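Local coordinates for protein ATP-dependent DNA helicase PIF1 (PDB 7OTJ) that couples ATP hydrolysis to 5'-3' unwinding of DNA, and probably resolves G-quadruplexes and forked RNA-DNA hybrids to maintain nuclear and mitochondrial genome stability, at residues Tyr261-Leu269 with Thr434-Phe442. Numbering follows the deposited sequence.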
loop_
_atom_site.group_PDB
_atom_site.type_symbol
_atom_site.label_atom_id
_atom_site.label_comp_id
_atom_site.label_asym_id
_atom_site.label_seq_id
_atom_site.Cartn_x
_atom_site.Cartn_y
_atom_site.Cartn_z
ATOM N N TYR A 261 1.922 -10.072 -23.667
ATOM C CA TYR A 261 2.595 -8.800 -23.891
ATOM C C TYR A 261 3.953 -8.859 -23.207
ATOM O O TYR A 261 4.036 -8.797 -21.977
ATOM C CB TYR A 261 1.776 -7.634 -23.344
ATOM C CG TYR A 261 0.546 -7.282 -24.136
ATOM C CD1 TYR A 261 0.653 -6.719 -25.398
ATOM C CD2 TYR A 261 -0.724 -7.478 -23.607
ATOM C CE1 TYR A 261 -0.469 -6.377 -26.121
ATOM C CE2 TYR A 261 -1.853 -7.138 -24.324
ATOM C CZ TYR A 261 -1.718 -6.588 -25.581
ATOM O OH TYR A 261 -2.833 -6.245 -26.308
ATOM N N ASN A 262 5.012 -8.972 -23.999
ATOM C CA ASN A 262 6.365 -8.932 -23.467
ATOM C C ASN A 262 6.824 -7.489 -23.328
ATOM O O ASN A 262 6.535 -6.646 -24.184
ATOM C CB ASN A 262 7.322 -9.713 -24.367
ATOM C CG ASN A 262 7.021 -11.201 -24.381
ATOM O OD1 ASN A 262 6.736 -11.800 -23.340
ATOM N ND2 ASN A 262 7.080 -11.806 -25.563
ATOM N N SER A 263 7.538 -7.211 -22.242
ATOM C CA SER A 263 8.057 -5.875 -22.005
ATOM C C SER A 263 9.332 -5.649 -22.803
ATOM O O SER A 263 10.121 -6.569 -23.033
ATOM C CB SER A 263 8.352 -5.663 -20.518
ATOM O OG SER A 263 9.428 -6.488 -20.096
ATOM N N VAL A 264 9.542 -4.399 -23.199
ATOM C CA VAL A 264 10.777 -3.985 -23.851
ATOM C C VAL A 264 11.692 -3.437 -22.764
ATOM O O VAL A 264 11.409 -2.393 -22.174
ATOM C CB VAL A 264 10.524 -2.939 -24.942
ATOM C CG1 VAL A 264 11.837 -2.549 -25.607
ATOM C CG2 VAL A 264 9.525 -3.472 -25.962
ATOM N N ASP A 265 12.772 -4.160 -22.482
ATOM C CA ASP A 265 13.693 -3.834 -21.401
ATOM C C ASP A 265 15.022 -3.381 -21.988
ATOM O O ASP A 265 15.676 -4.143 -22.707
ATOM C CB ASP A 265 13.889 -5.039 -20.479
ATOM C CG ASP A 265 12.666 -5.320 -19.617
ATOM O OD1 ASP A 265 11.681 -4.558 -19.715
ATOM O OD2 ASP A 265 12.691 -6.298 -18.838
ATOM N N THR A 266 15.414 -2.145 -21.687
ATOM C CA THR A 266 16.687 -1.591 -22.122
ATOM C C THR A 266 17.393 -0.959 -20.928
ATOM O O THR A 266 16.811 -0.781 -19.854
ATOM C CB THR A 266 16.499 -0.556 -23.237
ATOM O OG1 THR A 266 15.567 0.446 -22.810
ATOM C CG2 THR A 266 15.971 -1.217 -24.486
ATOM N N GLY A 267 18.666 -0.617 -21.121
ATOM C CA GLY A 267 19.414 0.065 -20.083
ATOM C C GLY A 267 20.915 0.083 -20.283
ATOM O O GLY A 267 21.476 -0.790 -20.952
ATOM N N ILE A 268 21.576 1.082 -19.697
ATOM C CA ILE A 268 23.021 1.240 -19.819
ATOM C C ILE A 268 23.763 0.703 -18.598
ATOM O O ILE A 268 24.981 0.872 -18.495
ATOM C CB ILE A 268 23.394 2.709 -20.079
ATOM C CG1 ILE A 268 22.951 3.590 -18.907
ATOM C CG2 ILE A 268 22.798 3.190 -21.399
ATOM C CD1 ILE A 268 23.246 5.056 -19.103
ATOM N N LEU A 269 23.062 0.060 -17.676
ATOM C CA LEU A 269 23.747 -0.579 -16.566
ATOM C C LEU A 269 24.306 -1.935 -16.995
ATOM O O LEU A 269 23.723 -2.617 -17.839
ATOM C CB LEU A 269 22.804 -0.778 -15.387
ATOM C CG LEU A 269 22.351 0.409 -14.547
ATOM C CD1 LEU A 269 21.534 -0.136 -13.379
ATOM C CD2 LEU A 269 23.531 1.271 -14.064
ATOM N N THR A 434 19.692 10.988 -16.508
ATOM C CA THR A 434 20.138 9.935 -17.413
ATOM C C THR A 434 19.493 8.619 -16.997
ATOM O O THR A 434 19.730 8.126 -15.890
ATOM C CB THR A 434 21.661 9.825 -17.388
ATOM O OG1 THR A 434 22.239 11.060 -17.831
ATOM C CG2 THR A 434 22.134 8.700 -18.287
ATOM N N VAL A 435 18.677 8.047 -17.881
ATOM C CA VAL A 435 17.968 6.819 -17.543
ATOM C C VAL A 435 18.960 5.664 -17.576
ATOM O O VAL A 435 19.670 5.462 -18.568
ATOM C CB VAL A 435 16.793 6.582 -18.501
ATOM C CG1 VAL A 435 17.191 6.934 -19.919
ATOM C CG2 VAL A 435 16.329 5.140 -18.429
ATOM N N LEU A 436 19.044 4.929 -16.470
ATOM C CA LEU A 436 19.973 3.812 -16.369
ATOM C C LEU A 436 19.329 2.490 -16.759
ATOM O O LEU A 436 19.994 1.631 -17.351
ATOM C CB LEU A 436 20.531 3.725 -14.944
ATOM C CG LEU A 436 21.205 4.993 -14.388
ATOM C CD1 LEU A 436 21.662 4.798 -12.952
ATOM C CD2 LEU A 436 22.377 5.434 -15.254
ATOM N N VAL A 437 18.038 2.328 -16.477
ATOM C CA VAL A 437 17.277 1.143 -16.850
ATOM C C VAL A 437 15.895 1.606 -17.291
ATOM O O VAL A 437 15.324 2.524 -16.694
ATOM C CB VAL A 437 17.172 0.137 -15.684
ATOM C CG1 VAL A 437 16.250 -0.994 -16.055
ATOM C CG2 VAL A 437 18.535 -0.408 -15.320
ATOM N N SER A 438 15.377 0.999 -18.363
ATOM C CA SER A 438 14.054 1.324 -18.880
ATOM C C SER A 438 13.248 0.054 -19.128
ATOM O O SER A 438 13.759 -0.917 -19.696
ATOM C CB SER A 438 14.164 2.134 -20.173
ATOM O OG SER A 438 12.884 2.463 -20.679
ATOM N N ARG A 439 11.974 0.083 -18.738
ATOM C CA ARG A 439 11.033 -0.979 -19.071
ATOM C C ARG A 439 9.754 -0.354 -19.598
ATOM O O ARG A 439 9.161 0.507 -18.938
ATOM C CB ARG A 439 10.700 -1.880 -17.874
ATOM C CG ARG A 439 9.468 -2.755 -18.134
ATOM C CD ARG A 439 9.257 -3.817 -17.072
ATOM N NE ARG A 439 10.267 -4.864 -17.147
ATOM C CZ ARG A 439 10.437 -5.806 -16.230
ATOM N NH1 ARG A 439 9.653 -5.882 -15.163
ATOM N NH2 ARG A 439 11.427 -6.684 -16.380
ATOM N N ILE A 440 9.323 -0.799 -20.773
ATOM C CA ILE A 440 8.095 -0.326 -21.396
ATOM C C ILE A 440 7.102 -1.474 -21.356
ATOM O O ILE A 440 7.386 -2.573 -21.851
ATOM C CB ILE A 440 8.338 0.166 -22.831
ATOM C CG1 ILE A 440 9.336 1.329 -22.824
ATOM C CG2 ILE A 440 7.025 0.582 -23.480
ATOM C CD1 ILE A 440 9.678 1.865 -24.197
ATOM N N GLN A 441 5.948 -1.224 -20.745
ATOM C CA GLN A 441 4.915 -2.230 -20.571
ATOM C C GLN A 441 3.599 -1.506 -20.336
ATOM O O GLN A 441 3.578 -0.351 -19.906
ATOM C CB GLN A 441 5.245 -3.162 -19.398
ATOM C CG GLN A 441 4.221 -4.261 -19.124
ATOM C CD GLN A 441 4.157 -5.291 -20.233
ATOM O OE1 GLN A 441 3.527 -5.070 -21.270
ATOM N NE2 GLN A 441 4.815 -6.425 -20.022
ATOM N N PHE A 442 2.505 -2.192 -20.628
ATOM C CA PHE A 442 1.204 -1.677 -20.242
ATOM C C PHE A 442 1.103 -1.642 -18.721
ATOM O O PHE A 442 1.560 -2.571 -18.046
ATOM C CB PHE A 442 0.088 -2.537 -20.830
ATOM C CG PHE A 442 0.082 -2.565 -22.329
ATOM C CD1 PHE A 442 -0.628 -1.619 -23.047
ATOM C CD2 PHE A 442 0.803 -3.522 -23.020
ATOM C CE1 PHE A 442 -0.627 -1.634 -24.424
ATOM C CE2 PHE A 442 0.809 -3.542 -24.398
ATOM C CZ PHE A 442 0.091 -2.598 -25.102
HETATM O O HOH W 1 4.929 -4.693 -23.766
#
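An antiparallel strand pair of a branched, all-antiparallel sheet brings Asp265 beside Arg439, and the two show how a non-hydrogen-bonded pair can be fastened by its side chains. The flanking hydrogen-bonded pairs, Val264 with Ile440 and Thr266 with Ser438, each exchange two backbone N-H...O bonds. Between them the carboxylate and guanidinium lie side by side, planes 19° apart, in a bidentate salt bridge: Arg439 NE reaches Asp265 OD1 at 2.9 Å and NH2 reaches OD2 at 2.8 Å, both on the syn side. A bend at chi3 (-70°) of an otherwise extended arginine chain turns this NE edge to the acid. Ser263 OG donates to the same OD1 from the opposite face of the carboxylate, 3.0 Å away, so three bonds restrain the acid's rotation. Arg439 NH1 turns instead to the carbonyl of Ala283, and Leu278 of helix 273-279 packs against both charged side chains.

Beyond Ser263 the regular pairing gives way to side-chain and water links. Gln441 NE2 donates to Tyr261 O at 3.2 Å, from above the carbonyl plane, and also to Pro284 O; its OE1 takes the N-H of Phe442 and a water that bridges to Asn262 O. The edge of Phe442 then meets the face of Tyr261, centroids 4.5 Å apart, with CE2 over the CD1 side of the ring. At the other end, Leu436 O accepts from Ile268 N, while Leu269 straddles the corner, CG against Leu436 CB and CD1 against Val437 CG2 (3.6 Å). Leu436 and Val437 both face Thr428 of strand 424-429, a classic beta bulge where strand 435-446 turns its corner. The sheet probably belongs to the SH3-like 2B domain of Pif1-family helicases.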